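Local coordinates for acetaldehyde dehydrogenase (Acetylating) (PDB 5J78), which probably catalyses the reversible, NAD-dependent conversion of acetaldehyde and coenzyme A into acetyl-CoA, as an acetylating member of the aldehyde dehydrogenase family, at residues D342-G354 / K363-G375. Numbering follows the deposited sequence.
Sequences DVKLLVAEETEVG and KLSPILAFYIVKG. Unlike the reference sequence in segment 363-375: I372 (reference Thr).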
loop_
_atom_site.group_PDB
_atom_site.type_symbol
_atom_site.label_atom_id
_atom_site.label_comp_id
_atom_site.label_asym_id
_atom_site.label_seq_id
_atom_site.Cartn_x
_atom_site.Cartn_y
_atom_site.Cartn_z
ATOM N N ASP A 342 -10.693 -9.899 -51.146
ATOM C CA ASP A 342 -11.830 -8.996 -51.012
ATOM C C ASP A 342 -12.639 -9.204 -49.706
ATOM O O ASP A 342 -13.612 -8.498 -49.462
ATOM C CB ASP A 342 -12.756 -9.144 -52.230
ATOM C CG ASP A 342 -13.418 -10.516 -52.315
ATOM O OD1 ASP A 342 -13.075 -11.416 -51.522
ATOM O OD2 ASP A 342 -14.288 -10.701 -53.190
ATOM N N VAL A 343 -12.246 -10.165 -48.880
ATOM C CA VAL A 343 -12.968 -10.431 -47.635
ATOM C C VAL A 343 -12.953 -9.195 -46.719
ATOM O O VAL A 343 -11.913 -8.587 -46.514
ATOM C CB VAL A 343 -12.367 -11.637 -46.895
ATOM C CG1 VAL A 343 -12.971 -11.789 -45.495
ATOM C CG2 VAL A 343 -12.587 -12.907 -47.686
ATOM N N LYS A 344 -14.109 -8.822 -46.173
ATOM C CA LYS A 344 -14.192 -7.630 -45.302
ATOM C C LYS A 344 -14.245 -7.964 -43.816
ATOM O O LYS A 344 -13.882 -7.139 -42.968
ATOM C CB LYS A 344 -15.410 -6.789 -45.658
ATOM C CG LYS A 344 -15.191 -5.879 -46.866
ATOM C CD LYS A 344 -16.497 -5.210 -47.256
ATOM C CE LYS A 344 -16.319 -3.759 -47.690
ATOM N NZ LYS A 344 -17.456 -2.906 -47.202
ATOM N N LEU A 345 -14.717 -9.159 -43.499
ATOM C CA LEU A 345 -14.774 -9.602 -42.117
ATOM C C LEU A 345 -14.891 -11.104 -42.078
ATOM O O LEU A 345 -15.436 -11.720 -42.993
ATOM C CB LEU A 345 -15.948 -8.951 -41.369
ATOM C CG LEU A 345 -17.378 -9.347 -41.746
ATOM C CD1 LEU A 345 -18.378 -8.822 -40.721
ATOM C CD2 LEU A 345 -17.730 -8.823 -43.119
ATOM N N LEU A 346 -14.331 -11.670 -41.018
ATOM C CA LEU A 346 -14.464 -13.068 -40.674
ATOM C C LEU A 346 -15.629 -13.295 -39.744
ATOM O O LEU A 346 -15.795 -12.559 -38.772
ATOM C CB LEU A 346 -13.187 -13.556 -39.987
ATOM C CG LEU A 346 -11.880 -13.267 -40.711
ATOM C CD1 LEU A 346 -10.705 -13.901 -39.945
ATOM C CD2 LEU A 346 -11.947 -13.809 -42.150
ATOM N N VAL A 347 -16.405 -14.336 -40.023
ATOM C CA VAL A 347 -17.548 -14.722 -39.210
ATOM C C VAL A 347 -17.402 -16.182 -38.779
ATOM O O VAL A 347 -16.880 -17.015 -39.526
ATOM C CB VAL A 347 -18.870 -14.545 -39.963
ATOM C CG1 VAL A 347 -20.044 -14.966 -39.079
ATOM C CG2 VAL A 347 -19.026 -13.117 -40.451
ATOM N N ALA A 348 -17.858 -16.481 -37.569
ATOM C CA ALA A 348 -17.738 -17.820 -36.993
ATOM C C ALA A 348 -18.994 -18.188 -36.237
ATOM O O ALA A 348 -19.342 -17.558 -35.224
ATOM C CB ALA A 348 -16.533 -17.912 -36.063
ATOM N N GLU A 349 -19.659 -19.229 -36.721
ATOM C CA GLU A 349 -20.868 -19.733 -36.093
ATOM C C GLU A 349 -20.485 -20.308 -34.747
ATOM O O GLU A 349 -19.473 -20.991 -34.623
ATOM C CB GLU A 349 -21.543 -20.771 -36.984
ATOM C CG GLU A 349 -22.913 -21.204 -36.510
ATOM C CD GLU A 349 -23.691 -21.939 -37.588
ATOM O OE1 GLU A 349 -23.466 -21.663 -38.788
ATOM O OE2 GLU A 349 -24.532 -22.792 -37.233
ATOM N N GLU A 350 -21.268 -19.984 -33.723
ATOM C CA GLU A 350 -20.896 -20.327 -32.358
ATOM C C GLU A 350 -22.149 -20.644 -31.579
ATOM O O GLU A 350 -23.241 -20.203 -31.959
ATOM C CB GLU A 350 -20.113 -19.169 -31.725
ATOM C CG GLU A 350 -19.182 -19.557 -30.578
ATOM C CD GLU A 350 -17.960 -20.365 -31.030
ATOM O OE1 GLU A 350 -17.824 -20.675 -32.244
ATOM O OE2 GLU A 350 -17.123 -20.686 -30.156
ATOM N N THR A 351 -21.999 -21.417 -30.502
ATOM C CA THR A 351 -23.124 -21.730 -29.620
ATOM C C THR A 351 -22.819 -21.425 -28.147
ATOM O O THR A 351 -23.739 -21.197 -27.371
ATOM C CB THR A 351 -23.540 -23.216 -29.741
ATOM O OG1 THR A 351 -22.466 -24.056 -29.293
ATOM C CG2 THR A 351 -23.896 -23.553 -31.186
ATOM N N GLU A 352 -21.537 -21.420 -27.780
ATOM C CA GLU A 352 -21.119 -21.194 -26.394
ATOM C C GLU A 352 -20.635 -19.758 -26.096
ATOM O O GLU A 352 -20.157 -19.039 -26.979
ATOM C CB GLU A 352 -20.008 -22.182 -26.020
ATOM C CG GLU A 352 -20.451 -23.643 -25.984
ATOM C CD GLU A 352 -21.771 -23.847 -25.259
ATOM O OE1 GLU A 352 -21.830 -23.602 -24.030
ATOM O OE2 GLU A 352 -22.754 -24.239 -25.926
ATOM N N VAL A 353 -20.747 -19.374 -24.825
ATOM C CA VAL A 353 -20.344 -18.050 -24.334
ATOM C C VAL A 353 -19.465 -18.184 -23.091
ATOM O O VAL A 353 -19.807 -18.909 -22.165
ATOM C CB VAL A 353 -21.578 -17.191 -23.995
ATOM C CG1 VAL A 353 -21.175 -15.778 -23.479
ATOM C CG2 VAL A 353 -22.504 -17.090 -25.209
ATOM N N GLY A 354 -18.331 -17.491 -23.063
ATOM C CA GLY A 354 -17.462 -17.553 -21.905
ATOM C C GLY A 354 -16.066 -17.123 -22.252
ATOM O O GLY A 354 -15.689 -17.150 -23.415
ATOM N N LYS A 363 -13.455 -8.700 -29.348
ATOM C CA LYS A 363 -12.340 -9.053 -30.232
ATOM C C LYS A 363 -11.615 -7.847 -30.829
ATOM O O LYS A 363 -10.489 -7.986 -31.321
ATOM C CB LYS A 363 -12.864 -9.981 -31.350
ATOM C CG LYS A 363 -13.364 -11.318 -30.779
ATOM C CD LYS A 363 -14.189 -12.153 -31.759
ATOM C CE LYS A 363 -15.553 -11.558 -32.025
ATOM N NZ LYS A 363 -16.506 -11.758 -30.895
ATOM N N LEU A 364 -12.255 -6.679 -30.771
ATOM C CA LEU A 364 -11.657 -5.422 -31.231
ATOM C C LEU A 364 -10.960 -5.609 -32.582
ATOM O O LEU A 364 -9.837 -5.163 -32.799
ATOM C CB LEU A 364 -10.669 -4.877 -30.192
ATOM C CG LEU A 364 -11.280 -4.188 -28.953
ATOM C CD1 LEU A 364 -10.198 -3.808 -27.951
ATOM C CD2 LEU A 364 -12.085 -2.957 -29.328
ATOM N N SER A 365 -11.646 -6.290 -33.487
ATOM C CA SER A 365 -11.088 -6.601 -34.801
ATOM C C SER A 365 -12.224 -7.121 -35.682
ATOM O O SER A 365 -13.333 -7.379 -35.185
ATOM C CB SER A 365 -9.953 -7.627 -34.689
ATOM O OG SER A 365 -10.440 -8.850 -34.164
ATOM N N PRO A 366 -11.974 -7.262 -36.987
ATOM C CA PRO A 366 -13.067 -7.615 -37.895
ATOM C C PRO A 366 -13.378 -9.115 -37.838
ATOM O O PRO A 366 -13.324 -9.835 -38.840
ATOM C CB PRO A 366 -12.542 -7.174 -39.267
ATOM C CG PRO A 366 -11.306 -6.404 -39.008
ATOM C CD PRO A 366 -10.759 -6.892 -37.726
ATOM N N ILE A 367 -13.699 -9.566 -36.629
ATOM C CA ILE A 367 -14.186 -10.910 -36.359
ATOM C C ILE A 367 -15.504 -10.795 -35.620
ATOM O O ILE A 367 -15.632 -10.031 -34.661
ATOM C CB ILE A 367 -13.208 -11.737 -35.509
ATOM C CG1 ILE A 367 -11.832 -11.741 -36.157
ATOM C CG2 ILE A 367 -13.744 -13.149 -35.322
ATOM C CD1 ILE A 367 -10.727 -12.422 -35.337
ATOM N N LEU A 368 -16.460 -11.605 -36.042
ATOM C CA LEU A 368 -17.820 -11.543 -35.565
ATOM C C LEU A 368 -18.291 -12.954 -35.247
ATOM O O LEU A 368 -18.148 -13.845 -36.085
ATOM C CB LEU A 368 -18.690 -10.887 -36.642
ATOM C CG LEU A 368 -20.021 -10.268 -36.276
ATOM C CD1 LEU A 368 -19.896 -9.269 -35.119
ATOM C CD2 LEU A 368 -20.590 -9.585 -37.502
ATOM N N ALA A 369 -18.813 -13.179 -34.044
ATOM C CA ALA A 369 -19.480 -14.452 -33.728
ATOM C C ALA A 369 -20.896 -14.443 -34.283
ATOM O O ALA A 369 -21.505 -13.385 -34.413
ATOM C CB ALA A 369 -19.505 -14.705 -32.232
ATOM N N PHE A 370 -21.418 -15.630 -34.595
ATOM C CA PHE A 370 -22.738 -15.779 -35.206
ATOM C C PHE A 370 -23.569 -16.817 -34.458
ATOM O O PHE A 370 -23.267 -18.012 -34.513
ATOM C CB PHE A 370 -22.586 -16.191 -36.677
ATOM C CG PHE A 370 -23.862 -16.136 -37.471
ATOM C CD1 PHE A 370 -24.734 -17.214 -37.504
ATOM C CD2 PHE A 370 -24.178 -15.015 -38.206
ATOM C CE1 PHE A 370 -25.897 -17.160 -38.245
ATOM C CE2 PHE A 370 -25.349 -14.958 -38.949
ATOM C CZ PHE A 370 -26.202 -16.029 -38.971
ATOM N N TYR A 371 -24.611 -16.360 -33.770
ATOM C CA TYR A 371 -25.452 -17.242 -32.958
ATOM C C TYR A 371 -26.833 -17.331 -33.564
ATOM O O TYR A 371 -27.438 -16.314 -33.927
ATOM C CB TYR A 371 -25.577 -16.752 -31.511
ATOM C CG TYR A 371 -24.310 -16.784 -30.690
ATOM C CD1 TYR A 371 -23.405 -15.730 -30.733
ATOM C CD2 TYR A 371 -24.040 -17.844 -29.840
ATOM C CE1 TYR A 371 -22.246 -15.747 -29.963
ATOM C CE2 TYR A 371 -22.890 -17.871 -29.067
ATOM C CZ TYR A 371 -21.995 -16.818 -29.134
ATOM O OH TYR A 371 -20.843 -16.844 -28.376
ATOM N N ILE A 372 -27.324 -18.564 -33.644
ATOM C CA ILE A 372 -28.689 -18.860 -34.079
ATOM C C ILE A 372 -29.618 -18.917 -32.876
ATOM O O ILE A 372 -29.301 -19.572 -31.884
ATOM C CB ILE A 372 -28.800 -20.228 -34.805
ATOM C CG1 ILE A 372 -27.514 -20.594 -35.558
ATOM C CG2 ILE A 372 -30.015 -20.240 -35.739
ATOM C CD1 ILE A 372 -27.249 -19.747 -36.711
ATOM N N VAL A 373 -30.767 -18.262 -32.964
ATOM C CA VAL A 373 -31.713 -18.275 -31.852
ATOM C C VAL A 373 -33.096 -18.521 -32.400
ATOM O O VAL A 373 -33.356 -18.237 -33.568
ATOM C CB VAL A 373 -31.691 -16.957 -31.046
ATOM C CG1 VAL A 373 -30.278 -16.648 -30.591
ATOM C CG2 VAL A 373 -32.276 -15.796 -31.851
ATOM N N LYS A 374 -33.985 -19.042 -31.557
ATOM C CA LYS A 374 -35.339 -19.383 -31.998
ATOM C C LYS A 374 -36.231 -18.148 -32.022
ATOM O O LYS A 374 -37.032 -17.965 -32.947
ATOM C CB LYS A 374 -35.933 -20.461 -31.097
ATOM C CG LYS A 374 -35.605 -21.897 -31.511
ATOM C CD LYS A 374 -34.507 -22.520 -30.643
ATOM C CE LYS A 374 -34.934 -22.640 -29.174
ATOM N NZ LYS A 374 -34.180 -23.702 -28.434
ATOM N N GLY A 375 -36.078 -17.294 -31.013
ATOM C CA GLY A 375 -36.799 -16.037 -30.971
ATOM C C GLY A 375 -36.158 -15.008 -30.052
ATOM O O GLY A 375 -35.019 -15.167 -29.605
#
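Y371 reaches from strand 367-373 into the bend that 350-353 makes beyond strand 345-349. Y371 CB lies 4.2 Å from E350 O; with CG beside the backbone N and anti to the carbonyl carbon (chi1 -66°), the ring turns toward 350-353. Further along, Y371 CD2 comes within 3.3 Å of E350 O, and the Y371 CE2 edge faces T351 C. CB of E350 sits over one ring face in a CH-pi contact, offset toward the rim, while the E350 carboxylate stands almost perpendicular to the ring. At the tip, Y371 OH donates a 2.7 Å hydrogen bond to E352 O, approaching from above the carbonyl plane. V353 CG2 packs against the same hydroxyl. Before this bend the two strands run parallel, neighbours in the seven-stranded parallel sheet, flanked by strands 298-300 and 276-282, that probably belongs to the Rossmann-like alpha/beta catalytic domain of aldehyde dehydrogenases. Five backbone hydrogen bonds join the two segments in alternation, from L346 N to P366 O through to E350 N to F370 O. On the face carrying V347 and F370, V347 CG1 meets F370 CB at 3.7 Å, and L345 CD1 touches L368 CD2 at 4.0 Å. P366, centre of an inverse gamma turn, leads into strand 367-373.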